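Local coordinates for protein Sso-CP2 metallo-carboxypetidase (Sulfolobus solfataricus, PDB 4MMO) that is a zinc-binding hydrolase of the M20 peptidase family, probably acting as a carboxypeptidase that trims peptides from their C-terminal end, at residues L189-K194 against C208-K213; C289-T292 against S296-I299. All coordinates share one frame; numbering follows the deposited sequence.

Contact 1: L189-K194 against C208-K213; sequences LDYGTK and CIDLAK. With SO4 (sulfate ion), chain G.
D210, on helix 207-218, takes a hydrogen bond from the phenol of Y191, a loop residue just past strand 178-190. Followed outward, its CB lies 4.1 Å from L189 CD1 and 3.7 Å from Y191 OH. CG sits at the same 3.7 Å from Y191 OH. At the tip OD2 accepts a hydrogen bond from Y191 OH at 2.9 Å through its anti lone pair, the one facing away from OD1; it shares this oxygen with R205 NE, the stronger partner, in a salt bridge. The oxygen lies in the plane of the ring, at its edge, while the carboxylate is turned 62° from that plane. CG stands beside the backbone N of D210, chi1 -75°, which carries the carboxylate toward Y191. Next to this polar pair, L189 CD1 rests 3.7 Å from L211 CB, the one apolar side-chain contact between the segments. L211 also touches A304 and A306 of strand 299-312, so the helix packs on the antiparallel sheet of the M20 dimerisation region. A phenylalanine in place of Y191 would probably leave D210 OD2 without its only bond to segment 189-194, with R205 remaining as its partner. K213 NZ bonds S216 O and V219 O of the second subunit, and incidentally a sulfate. A charged oxygen shared by a neutral phenol and a guanidinium probably keeps the D210 carboxylate ionised and fixes its direction.

Contact 2: C289-T292 against S296-I299; sequences CGYT and SKTI
Y291 lays one face of its ring against the aliphatic chain of K297, and this is the close-packed part of the contact. K297 CB stands 3.7 Å from the Y291 ring centroid, 17° off the normal, in a CH-pi contact. From there the lysine crosses the ring toward its root: K297 CD comes within 3.5 Å of Y291 CD1 and lies 3.9 Å from Y291 CB. Both side chains leave their backbones with CG anti to N (chi1 172° in Y291), and K297 stays extended to its end, so that several methylenes share the aromatic surface. I299 CD1 packs against the backbone at G290-Y291, 3.9 Å from Y291 N and 4.2 Å from G290 CA; a chi1 of 50°, with CG1 between N and the carbonyl carbon, helps to place it. The positive phi of G290, where the strand gives way to the loop, favours glycine, and a CB here would point toward I299. Y291 OH bonds to K294 O, within the loop that separates the segments, which probably steadies the far end of the ring.

The other side is looser. K297, an exposed residue, carries its NZ beyond the ring, T292 is poorly ordered with its outer atoms missing, and S296 lacks its hydroxyl in the model.

Residues 291-298 are the connecting loop of a beta-hairpin, yet the two segments share no hydrogen bond. I299 N bonds to D285 OD1 and K297 O to Y184 OH, both of the second subunit. C289 and G290 pair with that chain in an antiparallel ladder that carries the sheet across the interface. Cohesion between the two arms therefore rests on dispersion and CH-pi contact, leaving backbone groups available to the dimer.

In the fold
From the N terminus, strand 178-190 leads into contact 1, which closes the loop holding the short strand 196-197 as the chain returns on helix 207-218. About 75 residues later, after three further helices, strand 283-290 reaches contact 2, where a short loop sends the chain back into strand 299-312. The contacts thus follow in series, neither nested nor crossed, their centres about 13 Å apart. The C208-C289 disulfide bonds the helix of contact 1 to the strand of contact 2. Strand 299-312 pairs with both 178-190 and 283-290, placing the two contacts at one end of the antiparallel sheet in the dimerisation region, where each also touches the second subunit.

Contact 1: L189-K194 against C208-K213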
loop_
_atom_site.group_PDB
_atom_site.type_symbol
_atom_site.label_atom_id
_atom_site.label_comp_id
_atom_site.label_asym_id
_atom_site.label_seq_id
_atom_site.Cartn_x
_atom_site.Cartn_y
_atom_site.Cartn_z
ATOM N N LEU A 189 12.728 -1.237 2.188
ATOM C CA LEU A 189 13.349 -1.858 3.347
ATOM C C LEU A 189 13.070 -3.347 3.278
ATOM O O LEU A 189 11.956 -3.760 2.961
ATOM C CB LEU A 189 12.780 -1.290 4.649
ATOM C CG LEU A 189 12.976 0.199 4.918
ATOM C CD1 LEU A 189 12.333 0.571 6.244
ATOM C CD2 LEU A 189 14.447 0.562 4.917
ATOM N N ASP A 190 14.090 -4.150 3.559
ATOM C CA ASP A 190 13.938 -5.596 3.614
ATOM C C ASP A 190 14.782 -6.111 4.771
ATOM O O ASP A 190 16.010 -6.097 4.701
ATOM C CB ASP A 190 14.367 -6.234 2.294
ATOM C CG ASP A 190 13.771 -7.611 2.095
ATOM O OD1 ASP A 190 13.609 -8.333 3.099
ATOM O OD2 ASP A 190 13.454 -7.969 0.941
ATOM N N TYR A 191 14.117 -6.549 5.837
ATOM C CA TYR A 191 14.793 -6.862 7.096
ATOM C C TYR A 191 15.005 -8.357 7.318
ATOM O O TYR A 191 15.732 -8.751 8.228
ATOM C CB TYR A 191 13.998 -6.299 8.277
ATOM C CG TYR A 191 14.114 -4.803 8.485
ATOM C CD1 TYR A 191 14.928 -4.019 7.678
ATOM C CD2 TYR A 191 13.409 -4.177 9.505
ATOM C CE1 TYR A 191 15.032 -2.652 7.878
ATOM C CE2 TYR A 191 13.509 -2.816 9.714
ATOM C CZ TYR A 191 14.321 -2.057 8.899
ATOM O OH TYR A 191 14.421 -0.699 9.108
ATOM N N GLY A 192 14.359 -9.186 6.508
ATOM C CA GLY A 192 14.487 -10.622 6.653
ATOM C C GLY A 192 13.994 -11.361 5.428
ATOM O O GLY A 192 13.596 -10.743 4.440
ATOM N N THR A 193 14.012 -12.687 5.500
ATOM C CA THR A 193 13.647 -13.523 4.365
ATOM C C THR A 193 12.150 -13.799 4.315
ATOM O O THR A 193 11.604 -14.086 3.248
ATOM C CB THR A 193 14.393 -14.868 4.407
ATOM O OG1 THR A 193 14.166 -15.505 5.671
ATOM C CG2 THR A 193 15.886 -14.659 4.207
ATOM N N LYS A 194 11.487 -13.717 5.463
ATOM C CA LYS A 194 10.063 -14.033 5.533
ATOM C C LYS A 194 9.340 -13.245 6.619
ATOM O O LYS A 194 9.957 -12.738 7.558
ATOM C CB LYS A 194 9.871 -15.529 5.782
ATOM C CG LYS A 194 10.466 -16.019 7.092
ATOM C CD LYS A 194 10.359 -17.530 7.217
ATOM C CE LYS A 194 11.119 -18.042 8.430
ATOM N NZ LYS A 194 10.599 -17.469 9.701
ATOM N N CYS A 208 7.530 -1.587 8.401
ATOM C CA CYS A 208 6.412 -0.667 8.159
ATOM C C CYS A 208 6.567 0.606 8.974
ATOM O O CYS A 208 6.516 1.712 8.436
ATOM C CB CYS A 208 5.076 -1.304 8.531
ATOM S SG CYS A 208 4.820 -2.937 7.870
ATOM N N ILE A 209 6.740 0.442 10.281
ATOM C CA ILE A 209 6.826 1.582 11.178
ATOM C C ILE A 209 8.073 2.404 10.868
ATOM O O ILE A 209 8.016 3.634 10.844
ATOM C CB ILE A 209 6.798 1.147 12.678
ATOM C CG1 ILE A 209 6.834 2.363 13.608
ATOM C CG2 ILE A 209 7.950 0.232 13.007
ATOM C CD1 ILE A 209 5.605 3.222 13.516
ATOM N N ASP A 210 9.190 1.725 10.615
ATOM C CA ASP A 210 10.444 2.414 10.334
ATOM C C ASP A 210 10.309 3.274 9.086
ATOM O O ASP A 210 10.700 4.438 9.087
ATOM C CB ASP A 210 11.598 1.423 10.167
ATOM C CG ASP A 210 12.077 0.851 11.492
ATOM O OD1 ASP A 210 11.613 1.323 12.553
ATOM O OD2 ASP A 210 12.928 -0.068 11.471
ATOM N N LEU A 211 9.741 2.705 8.030
ATOM C CA LEU A 211 9.575 3.439 6.784
ATOM C C LEU A 211 8.538 4.555 6.937
ATOM O O LEU A 211 8.718 5.651 6.401
ATOM C CB LEU A 211 9.182 2.496 5.647
ATOM C CG LEU A 211 9.177 3.113 4.243
ATOM C CD1 LEU A 211 10.526 3.744 3.898
ATOM C CD2 LEU A 211 8.802 2.067 3.203
ATOM N N ALA A 212 7.461 4.279 7.670
ATOM C CA ALA A 212 6.460 5.303 7.958
ATOM C C ALA A 212 7.115 6.476 8.672
ATOM O O ALA A 212 6.798 7.635 8.408
ATOM C CB ALA A 212 5.331 4.733 8.809
ATOM N N LYS A 213 8.037 6.171 9.576
ATOM C CA LYS A 213 8.736 7.211 10.315
ATOM C C LYS A 213 9.643 8.008 9.388
ATOM O O LYS A 213 9.733 9.227 9.508
ATOM C CB LYS A 213 9.535 6.605 11.473
ATOM C CG LYS A 213 8.793 6.654 12.802
ATOM C CD LYS A 213 9.342 5.656 13.807
ATOM C CE LYS A 213 8.483 5.611 15.066
ATOM N NZ LYS A 213 8.384 6.938 15.740
HETATM S S SO4 G . 11.133 8.574 17.900
HETATM O O1 SO4 G . 10.963 7.639 16.791
HETATM O O2 SO4 G . 11.703 9.816 17.390
HETATM O O3 SO4 G . 9.835 8.854 18.515
HETATM O O4 SO4 G . 12.029 7.993 18.899
#

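Contact 2: C289-T292 against S296-I299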
loop_
_atom_site.group_PDB
_atom_site.type_symbol
_atom_site.label_atom_id
_atom_site.label_comp_id
_atom_site.label_asym_id
_atom_site.label_seq_id
_atom_site.Cartn_x
_atom_site.Cartn_y
_atom_site.Cartn_z
ATOM N N CYS A 289 3.037 -2.445 2.665
ATOM C CA CYS A 289 3.737 -3.251 3.648
ATOM C C CYS A 289 2.807 -4.249 4.313
ATOM O O CYS A 289 1.651 -3.941 4.600
ATOM C CB CYS A 289 4.362 -2.369 4.720
ATOM S SG CYS A 289 5.263 -3.337 5.933
ATOM N N GLY A 290 3.327 -5.445 4.561
ATOM C CA GLY A 290 2.602 -6.455 5.301
ATOM C C GLY A 290 1.300 -6.870 4.652
ATOM O O GLY A 290 1.110 -6.719 3.446
ATOM N N TYR A 291 0.393 -7.383 5.477
ATOM C CA TYR A 291 -0.836 -7.992 4.990
ATOM C C TYR A 291 -1.933 -6.984 4.685
ATOM O O TYR A 291 -2.269 -6.136 5.510
ATOM C CB TYR A 291 -1.354 -9.006 6.009
ATOM C CG TYR A 291 -2.719 -9.551 5.672
ATOM C CD1 TYR A 291 -2.882 -10.503 4.675
ATOM C CD2 TYR A 291 -3.850 -9.113 6.352
ATOM C CE1 TYR A 291 -4.131 -11.007 4.363
ATOM C CE2 TYR A 291 -5.103 -9.613 6.052
ATOM C CZ TYR A 291 -5.239 -10.559 5.055
ATOM O OH TYR A 291 -6.486 -11.056 4.750
ATOM N N THR A 292 -2.493 -7.105 3.486
ATOM C CA THR A 292 -3.661 -6.339 3.078
ATOM C C THR A 292 -4.783 -7.308 2.725
ATOM O O THR A 292 -4.523 -8.448 2.336
ATOM C CB THR A 292 -3.355 -5.456 1.856
ATOM N N SER A 296 -8.265 -10.310 9.779
ATOM C CA SER A 296 -7.031 -10.056 10.510
ATOM C C SER A 296 -5.995 -11.157 10.299
ATOM O O SER A 296 -6.274 -12.337 10.515
ATOM C CB SER A 296 -7.326 -9.930 12.004
ATOM N N LYS A 297 -4.803 -10.750 9.876
ATOM C CA LYS A 297 -3.635 -11.620 9.865
ATOM C C LYS A 297 -2.531 -10.899 10.620
ATOM O O LYS A 297 -2.200 -9.757 10.305
ATOM C CB LYS A 297 -3.194 -11.920 8.437
ATOM C CG LYS A 297 -1.814 -12.544 8.334
ATOM C CD LYS A 297 -1.416 -12.763 6.886
ATOM C CE LYS A 297 -0.307 -13.791 6.763
ATOM N NZ LYS A 297 0.076 -14.006 5.345
ATOM N N THR A 298 -1.958 -11.569 11.610
ATOM C CA THR A 298 -1.011 -10.926 12.514
ATOM C C THR A 298 0.434 -11.333 12.212
ATOM O O THR A 298 0.825 -12.485 12.392
ATOM C CB THR A 298 -1.369 -11.214 13.991
ATOM O OG1 THR A 298 -0.331 -10.729 14.846
ATOM C CG2 THR A 298 -1.575 -12.709 14.235
ATOM N N ILE A 299 1.217 -10.369 11.741
ATOM C CA ILE A 299 2.605 -10.619 11.376
ATOM C C ILE A 299 3.496 -9.399 11.568
ATOM O O ILE A 299 3.016 -8.269 11.614
ATOM C CB ILE A 299 2.733 -11.025 9.892
ATOM C CG1 ILE A 299 1.985 -10.029 8.999
ATOM C CG2 ILE A 299 2.201 -12.428 9.666
ATOM C CD1 ILE A 299 2.457 -10.020 7.556
#